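Gamma-glutamyltranspeptidase (Ggt) (Helicobacter pylori 26695, PDB 5BPK) probably transfers or hydrolyses gamma-glutamyl groups of glutathione and related compounds, as an Ntn-hydrolase built around an N-terminal nucleophile, and is seen here with an inhibitor-derived ligand. Local coordinates at residues A13-T19 with M74-I78; V85-V89 with V104-I109; V119-R123 with S181-R185. All coordinates share one frame. Numbering follows the deposited sequence.

Contact 1 of 3, residues A13-T19 with M74-I78; sequences AVSVTYT and MSPTI. With 4UD ((2S)-amino[(5S)-4,5-dihydro-1,2-oxazol-5-yl]acetic acid), chain O.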
# COMPACT_ATOMS: atom_id res chain seq x y z
N ALA B 13 -9.63 -12.24 -8.96
CA ALA B 13 -8.93 -11.83 -7.75
C ALA B 13 -8.56 -10.36 -7.84
O ALA B 13 -8.22 -9.87 -8.93
CB ALA B 13 -7.68 -12.68 -7.52
N VAL B 14 -8.64 -9.68 -6.70
CA VAL B 14 -8.43 -8.24 -6.62
C VAL B 14 -7.55 -8.00 -5.39
O VAL B 14 -7.88 -8.43 -4.28
CB VAL B 14 -9.77 -7.49 -6.46
CG1 VAL B 14 -9.54 -5.99 -6.41
CG2 VAL B 14 -10.73 -7.84 -7.59
N SER B 15 -6.44 -7.31 -5.61
CA SER B 15 -5.48 -7.00 -4.56
C SER B 15 -5.36 -5.48 -4.52
O SER B 15 -4.95 -4.86 -5.50
CB SER B 15 -4.15 -7.67 -4.90
OG SER B 15 -3.28 -7.65 -3.80
N VAL B 16 -5.80 -4.88 -3.40
CA VAL B 16 -5.90 -3.43 -3.29
C VAL B 16 -5.05 -2.92 -2.13
O VAL B 16 -5.25 -3.35 -0.99
CB VAL B 16 -7.35 -2.97 -3.04
CG1 VAL B 16 -7.40 -1.43 -2.96
CG2 VAL B 16 -8.30 -3.53 -4.11
N THR B 17 -4.10 -2.03 -2.43
CA THR B 17 -3.42 -1.27 -1.39
C THR B 17 -3.79 0.18 -1.57
O THR B 17 -3.66 0.76 -2.67
CB THR B 17 -1.88 -1.42 -1.42
OG1 THR B 17 -1.51 -2.78 -1.68
CG2 THR B 17 -1.27 -0.98 -0.08
N TYR B 18 -4.29 0.80 -0.50
CA TYR B 18 -4.65 2.21 -0.59
C TYR B 18 -4.42 2.91 0.74
O TYR B 18 -4.13 2.26 1.77
CB TYR B 18 -6.06 2.38 -1.18
CG TYR B 18 -7.26 2.30 -0.23
CD1 TYR B 18 -7.27 1.44 0.87
CD2 TYR B 18 -8.40 3.04 -0.49
CE1 TYR B 18 -8.38 1.38 1.72
CE2 TYR B 18 -9.51 2.98 0.36
CZ TYR B 18 -9.49 2.16 1.46
OH TYR B 18 -10.57 2.10 2.31
N THR B 19 -4.48 4.24 0.73
CA THR B 19 -3.81 5.00 1.78
C THR B 19 -4.08 6.49 1.75
O THR B 19 -4.43 7.04 0.71
CB THR B 19 -2.27 4.78 1.65
OG1 THR B 19 -1.60 5.23 2.83
CG2 THR B 19 -1.72 5.50 0.42
N MET B 74 3.85 0.83 -2.92
CA MET B 74 2.75 -0.14 -2.78
C MET B 74 2.83 -1.24 -3.85
O MET B 74 3.05 -0.97 -5.04
CB MET B 74 1.38 0.55 -2.77
CG MET B 74 1.17 1.42 -1.51
SD MET B 74 -0.46 2.13 -1.28
CE MET B 74 -0.48 3.47 -2.46
N SER B 75 2.68 -2.47 -3.38
CA SER B 75 2.93 -3.66 -4.19
C SER B 75 1.78 -4.66 -4.12
O SER B 75 2.00 -5.84 -3.81
CB SER B 75 4.20 -4.35 -3.69
OG SER B 75 5.30 -3.46 -3.70
N PRO B 76 0.55 -4.21 -4.42
CA PRO B 76 -0.52 -5.20 -4.48
C PRO B 76 -0.17 -6.19 -5.57
O PRO B 76 0.23 -5.79 -6.67
CB PRO B 76 -1.76 -4.38 -4.81
CG PRO B 76 -1.24 -3.15 -5.51
CD PRO B 76 0.10 -2.87 -4.86
N THR B 77 -0.26 -7.47 -5.25
CA THR B 77 0.29 -8.53 -6.09
C THR B 77 -0.63 -9.74 -6.17
O THR B 77 -1.28 -10.11 -5.18
CB THR B 77 1.69 -8.95 -5.56
OG1 THR B 77 2.55 -7.80 -5.55
CG2 THR B 77 2.34 -10.06 -6.41
N ILE B 78 -0.63 -10.35 -7.34
CA ILE B 78 -1.28 -11.63 -7.57
C ILE B 78 -0.24 -12.56 -8.18
O ILE B 78 0.46 -12.19 -9.12
CB ILE B 78 -2.51 -11.50 -8.49
CG1 ILE B 78 -3.58 -10.62 -7.83
CG2 ILE B 78 -3.06 -12.87 -8.85
CD1 ILE B 78 -4.73 -10.25 -8.75
C3 4UD O . 1.45 2.89 3.33
C4 4UD O . 2.15 4.03 1.56
C5 4UD O . 1.72 4.31 2.99
C6 4UD O . 3.15 5.03 0.96
C8 4UD O . 3.36 4.61 -0.48
O9 4UD O . 2.58 4.93 -1.34
O10 4UD O . 4.43 3.86 -0.82
N7 4UD O . 2.59 6.39 0.97
O2 4UD O . 2.79 2.76 1.60
N1 4UD O . 2.08 2.11 2.52
O HOH W 1 1.17 -3.30 -1.03

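Contact 2 of 3, residues V85-V89 with V104-I109; sequences VFLVV and VISNVI. With EDO (1,2-ethanediol), chain P; EDO (1,2-ethanediol), chain V.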
# COMPACT_ATOMS: atom_id res chain seq x y z
N VAL B 85 -5.25 -18.21 -10.30
CA VAL B 85 -4.90 -17.53 -9.05
C VAL B 85 -4.30 -18.53 -8.07
O VAL B 85 -4.89 -19.60 -7.81
CB VAL B 85 -6.13 -16.84 -8.42
CG1 VAL B 85 -5.80 -16.23 -7.05
CG2 VAL B 85 -6.66 -15.76 -9.37
N PHE B 86 -3.12 -18.19 -7.56
CA PHE B 86 -2.41 -18.97 -6.54
C PHE B 86 -2.28 -18.17 -5.24
O PHE B 86 -2.60 -18.68 -4.16
CB PHE B 86 -1.04 -19.41 -7.09
CG PHE B 86 -0.20 -20.18 -6.09
CD1 PHE B 86 -0.62 -21.40 -5.60
CD2 PHE B 86 1.04 -19.69 -5.69
CE1 PHE B 86 0.16 -22.11 -4.69
CE2 PHE B 86 1.83 -20.39 -4.78
CZ PHE B 86 1.39 -21.61 -4.28
N LEU B 87 -1.78 -16.93 -5.34
CA LEU B 87 -1.70 -16.03 -4.18
C LEU B 87 -2.25 -14.64 -4.49
O LEU B 87 -2.08 -14.14 -5.60
CB LEU B 87 -0.25 -15.87 -3.72
CG LEU B 87 0.49 -17.12 -3.24
CD1 LEU B 87 2.00 -16.86 -3.10
CD2 LEU B 87 -0.10 -17.64 -1.92
N VAL B 88 -2.90 -14.04 -3.50
CA VAL B 88 -3.29 -12.64 -3.52
C VAL B 88 -2.66 -12.02 -2.28
O VAL B 88 -2.93 -12.45 -1.16
CB VAL B 88 -4.83 -12.46 -3.52
CG1 VAL B 88 -5.21 -11.00 -3.84
CG2 VAL B 88 -5.47 -13.43 -4.51
N VAL B 89 -1.79 -11.04 -2.48
CA VAL B 89 -0.96 -10.56 -1.38
C VAL B 89 -0.62 -9.08 -1.52
O VAL B 89 -0.56 -8.53 -2.61
CB VAL B 89 0.31 -11.43 -1.26
CG1 VAL B 89 1.15 -11.32 -2.51
CG2 VAL B 89 1.10 -11.11 -0.00
N VAL B 104 6.75 -12.95 1.98
CA VAL B 104 5.55 -13.80 2.05
C VAL B 104 5.50 -14.74 0.84
O VAL B 104 5.29 -15.95 0.98
CB VAL B 104 4.25 -12.97 2.16
CG1 VAL B 104 3.01 -13.87 2.07
CG2 VAL B 104 4.24 -12.18 3.46
N ILE B 105 5.74 -14.17 -0.34
CA ILE B 105 5.74 -14.97 -1.56
C ILE B 105 6.82 -16.06 -1.55
O ILE B 105 6.54 -17.22 -1.88
CB ILE B 105 5.90 -14.08 -2.82
CG1 ILE B 105 4.67 -13.17 -2.97
CG2 ILE B 105 6.10 -14.95 -4.06
CD1 ILE B 105 4.80 -12.14 -4.07
N SER B 106 8.03 -15.69 -1.17
CA SER B 106 9.14 -16.64 -1.07
C SER B 106 8.85 -17.71 -0.03
O SER B 106 9.16 -18.88 -0.25
CB SER B 106 10.43 -15.89 -0.69
OG SER B 106 11.51 -16.77 -0.41
N ASN B 107 8.27 -17.32 1.10
CA ASN B 107 7.97 -18.30 2.15
C ASN B 107 7.05 -19.41 1.64
O ASN B 107 7.22 -20.58 1.98
CB ASN B 107 7.36 -17.62 3.37
CG ASN B 107 8.38 -16.83 4.18
OD1 ASN B 107 9.60 -17.03 4.04
ND2 ASN B 107 7.89 -15.92 5.03
N VAL B 108 6.05 -19.04 0.84
CA VAL B 108 5.23 -20.05 0.19
C VAL B 108 6.00 -20.85 -0.88
O VAL B 108 6.03 -22.08 -0.85
CB VAL B 108 3.97 -19.44 -0.45
CG1 VAL B 108 3.16 -20.53 -1.21
CG2 VAL B 108 3.11 -18.76 0.62
N ILE B 109 6.57 -20.15 -1.87
CA ILE B 109 7.16 -20.82 -3.04
C ILE B 109 8.47 -21.54 -2.73
O ILE B 109 8.68 -22.69 -3.14
CB ILE B 109 7.37 -19.84 -4.21
CG1 ILE B 109 6.00 -19.39 -4.74
CG2 ILE B 109 8.18 -20.48 -5.32
CD1 ILE B 109 6.04 -18.27 -5.79
C1 EDO P . -7.96 -17.67 -11.96
O1 EDO P . -8.11 -18.82 -11.09
C2 EDO P . -8.89 -17.76 -13.17
O2 EDO P . -8.20 -17.47 -14.40
C1 EDO V . 14.21 -15.21 1.06
O1 EDO V . 12.89 -15.49 1.54
C2 EDO V . 15.21 -15.04 2.20
O2 EDO V . 15.43 -16.31 2.81

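Contact 3 of 3, residues V119-R123 with S181-R185; sequences VSAPR and STDPR. With EDO (1,2-ethanediol), chain R; EDO (1,2-ethanediol), chain S; EDO (1,2-ethanediol), chain H.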
# COMPACT_ATOMS: atom_id res chain seq x y z
N VAL B 119 2.85 -15.56 6.39
CA VAL B 119 2.57 -14.22 6.92
C VAL B 119 3.17 -13.97 8.33
O VAL B 119 3.75 -12.91 8.58
CB VAL B 119 1.06 -13.91 6.90
CG1 VAL B 119 0.73 -12.61 7.66
CG2 VAL B 119 0.54 -13.84 5.46
N SER B 120 3.01 -14.93 9.23
CA SER B 120 3.50 -14.76 10.61
C SER B 120 5.03 -14.76 10.70
O SER B 120 5.59 -14.15 11.61
CB SER B 120 2.94 -15.85 11.51
OG SER B 120 1.55 -15.67 11.69
N ALA B 121 5.69 -15.46 9.78
CA ALA B 121 7.15 -15.63 9.82
C ALA B 121 7.86 -14.28 9.99
O ALA B 121 7.50 -13.30 9.31
CB ALA B 121 7.65 -16.33 8.57
N PRO B 122 8.86 -14.23 10.89
CA PRO B 122 9.61 -12.99 11.05
C PRO B 122 10.22 -12.48 9.75
O PRO B 122 10.60 -13.27 8.89
CB PRO B 122 10.71 -13.38 12.04
CG PRO B 122 10.02 -14.39 12.92
CD PRO B 122 9.20 -15.21 11.94
N ARG B 123 10.31 -11.15 9.63
CA ARG B 123 10.73 -10.46 8.42
C ARG B 123 12.01 -9.68 8.66
O ARG B 123 12.24 -9.20 9.76
CB ARG B 123 9.63 -9.49 7.97
CG ARG B 123 8.42 -10.20 7.41
CD ARG B 123 7.18 -9.26 7.32
NE ARG B 123 6.00 -10.09 7.10
CZ ARG B 123 4.74 -9.73 7.28
NH1 ARG B 123 4.43 -8.52 7.72
NH2 ARG B 123 3.79 -10.62 7.04
N SER B 181 -4.99 -15.52 5.41
CA SER B 181 -4.34 -15.09 6.63
C SER B 181 -4.37 -13.58 6.75
O SER B 181 -4.07 -12.85 5.79
CB SER B 181 -2.90 -15.60 6.70
OG SER B 181 -2.34 -15.34 7.99
N THR B 182 -4.74 -13.14 7.94
CA THR B 182 -4.46 -11.80 8.41
C THR B 182 -3.05 -11.81 9.01
O THR B 182 -2.36 -12.84 9.01
CB THR B 182 -5.50 -11.33 9.43
OG1 THR B 182 -5.54 -12.25 10.52
CG2 THR B 182 -6.88 -11.25 8.79
N ASP B 183 -2.60 -10.67 9.51
CA ASP B 183 -1.25 -10.55 10.02
C ASP B 183 -1.28 -10.34 11.53
O ASP B 183 -1.96 -9.43 12.00
CB ASP B 183 -0.56 -9.36 9.34
CG ASP B 183 0.96 -9.40 9.45
OD1 ASP B 183 1.51 -9.77 10.52
OD2 ASP B 183 1.63 -9.05 8.44
N PRO B 184 -0.55 -11.18 12.30
CA PRO B 184 -0.52 -10.96 13.75
C PRO B 184 -0.02 -9.55 14.14
O PRO B 184 -0.33 -9.08 15.23
CB PRO B 184 0.44 -12.04 14.26
CG PRO B 184 1.12 -12.59 13.08
CD PRO B 184 0.18 -12.40 11.92
N ARG B 185 0.69 -8.89 13.24
CA ARG B 185 1.27 -7.56 13.51
C ARG B 185 0.25 -6.42 13.52
O ARG B 185 0.56 -5.33 13.96
CB ARG B 185 2.34 -7.22 12.48
CG ARG B 185 3.50 -8.19 12.44
CD ARG B 185 4.31 -8.01 11.17
NE ARG B 185 5.45 -8.90 11.09
CZ ARG B 185 5.39 -10.18 10.73
NH1 ARG B 185 4.22 -10.74 10.43
NH2 ARG B 185 6.50 -10.90 10.65
C1 EDO R . 13.96 -12.45 10.16
O1 EDO R . 15.11 -12.92 9.45
C2 EDO R . 14.35 -11.31 11.10
O2 EDO R . 13.23 -10.74 11.81
C1 EDO S . -4.05 -16.82 11.02
O1 EDO S . -2.97 -15.94 10.63
C2 EDO S . -5.14 -16.79 9.97
O2 EDO S . -5.64 -15.46 9.78
C1 EDO H . 1.09 -17.24 16.13
O1 EDO H . 0.36 -16.42 17.07
C2 EDO H . 0.96 -16.67 14.71
O2 EDO H . -0.07 -17.33 13.94

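Contact 1 of 3, residues A13-T19 with M74-I78
M74, T17 and S15 bury the most surface where strand 13-19 runs antiparallel over residues 74-78. The M74 side chain reaches under the strand, its SD 3.4 Å from T17 CG2 and its CE 3.7 Å from T19 CG2. A long, flexible thioether suits this place, since it can fit against two threonine methyls and still touch the bound inhibitor, with M74 CE 3.6 Å from 4UD O9. T17 has two jobs: its methyl meets the sulphur, while its hydroxyl is hydrogen-bonded to H3 and to a water that lies 2.8 Å from T17 OG1. The same water accepts a hydrogen bond from the backbone, 2.9 Å from S75 N, and so joins the strand to the loop.

The arrangement is a face-to-face meeting of the two sheets of the Ntn-hydrolase sandwich. Strand 13-19 pairs with strand 2-8, whereas T77 and I78 begin strand 77-81 of the other sheet; strands of the companion Ggt chain extend the pairing at both. Alternation sends A13, S15, T17 and T19 into the interface, and V14, V16 and Y18 to the outer face. The inward set is small, which allows the CA atoms of S15 and P76 to come within 5.3 Å. P76 CB lies 3.3 Å from S15 O and 3.5 Å from T17 OG1, and the S15 hydroxyl makes a weak hydrogen bond to V89 O. Farther from the ligand, I78 CD1 packs 4.0 Å from A13 CB. At the opposite end, T19 and M74 line the ligand pocket and touch T1, the first residue of the chain.

Contact 2 of 3, residues V85-V89 with V104-I109
This is a helix-on-sheet packing contact made wholly by apolar side chains, in which the end of helix 96-109 lies along strand 84-89, running nearly antiparallel to it, within the layered alpha/beta core of the Ntn fold. The axes of strand 85-89 and helix 104-109 approach to 10.4 Å, with 157° between their directions.

The helix offers V104, I105, V108 and I109, residues one and four apart that fall along one side of it; S106 and N107 lie off this face. The strand answers with F86, L87 and V89. Two consecutive strand residues would normally point to opposite sides, but F86 and L87 form a classic beta bulge opposite V79, and both direct their CA-to-CB bonds at the helix. F86 can therefore set CZ 3.7 Å from V108 CG1, with I109 CG1 at the ring edge, 4.3 Å from F86 CE2. L87, the most covered residue, places CD1 4.2 Å from V108 CB. Farther along, the branched V89 meets two helix residues, its CG2 3.9 Å from V104 CG1 and its CG1 4.0 Å from I105 CG1.

Around this core, I115 and A118 of helix 115-120 pack on V108, and I115 also on L87. V79 of strand 77-81 and Q168 of strand 166-171 adjoin the strand side, while Y274 of the companion Ggt chain meets the F86 ring.

Contact 3 of 3, residues V119-R123 with S181-R185
D183 sits between two arginines and bridges them by salt bridges, one from each carboxylate oxygen. Its OD2 accepts from R123 NH1 at 2.9 Å and from R123 NH2 at 3.0 Å, while OD1 takes R185 NH1 at 2.9 Å. R185 N also donates to D183 OD1 at 3.0 Å, closing an Asx turn that orients the carboxylate. The guanidinium groups stack almost flat, planes at 10° and centres 3.5 Å apart; their like charges are offset by D183 and by E136, which forms a second salt bridge with R185. R123 NH1 also reaches M161 O.

The planar head of R185 suits the end of a helix, where carbonyls lack their helical partners: R185 NH1 donates to V119 O and R185 NH2 to A121 O, each at 2.9 Å. The network thus ties the end of helix 115-120 to the loop that follows strand 176-181.

Packing flanks these charges. V119 CG1 lies 3.4 Å from T182 O and 4.3 Å from P184 CD, and S120 OG is 3.4 Å from P184 CG. Beyond them, P122 O accepts a hydrogen bond from Y306 of the companion Ggt chain.

Overall arrangement
Contacts 1 and 2 belong to the core and share a sheet, since strands 77-81 and 84-89 are neighbours in it; they touch through T77 N and V89 O, 2.9 Å apart. One sheet face meets strand 13-19 and the other meets helix 96-109. In contact 1, which opens onto the ligand pocket, small and hydroxylated side chains of strand 13-19, with a bridging water, meet the larger apolar M74, P76 and I78, whereas contact 2 is aliphatic and aromatic. Contact 3 is also largely buried but reaches solvent at T182 and P184, and relies on charge to hold segments without regular strand pairing. It touches contact 2 where V104 meets V119 and R123, and lies about 17 Å from contact 1, centre to centre.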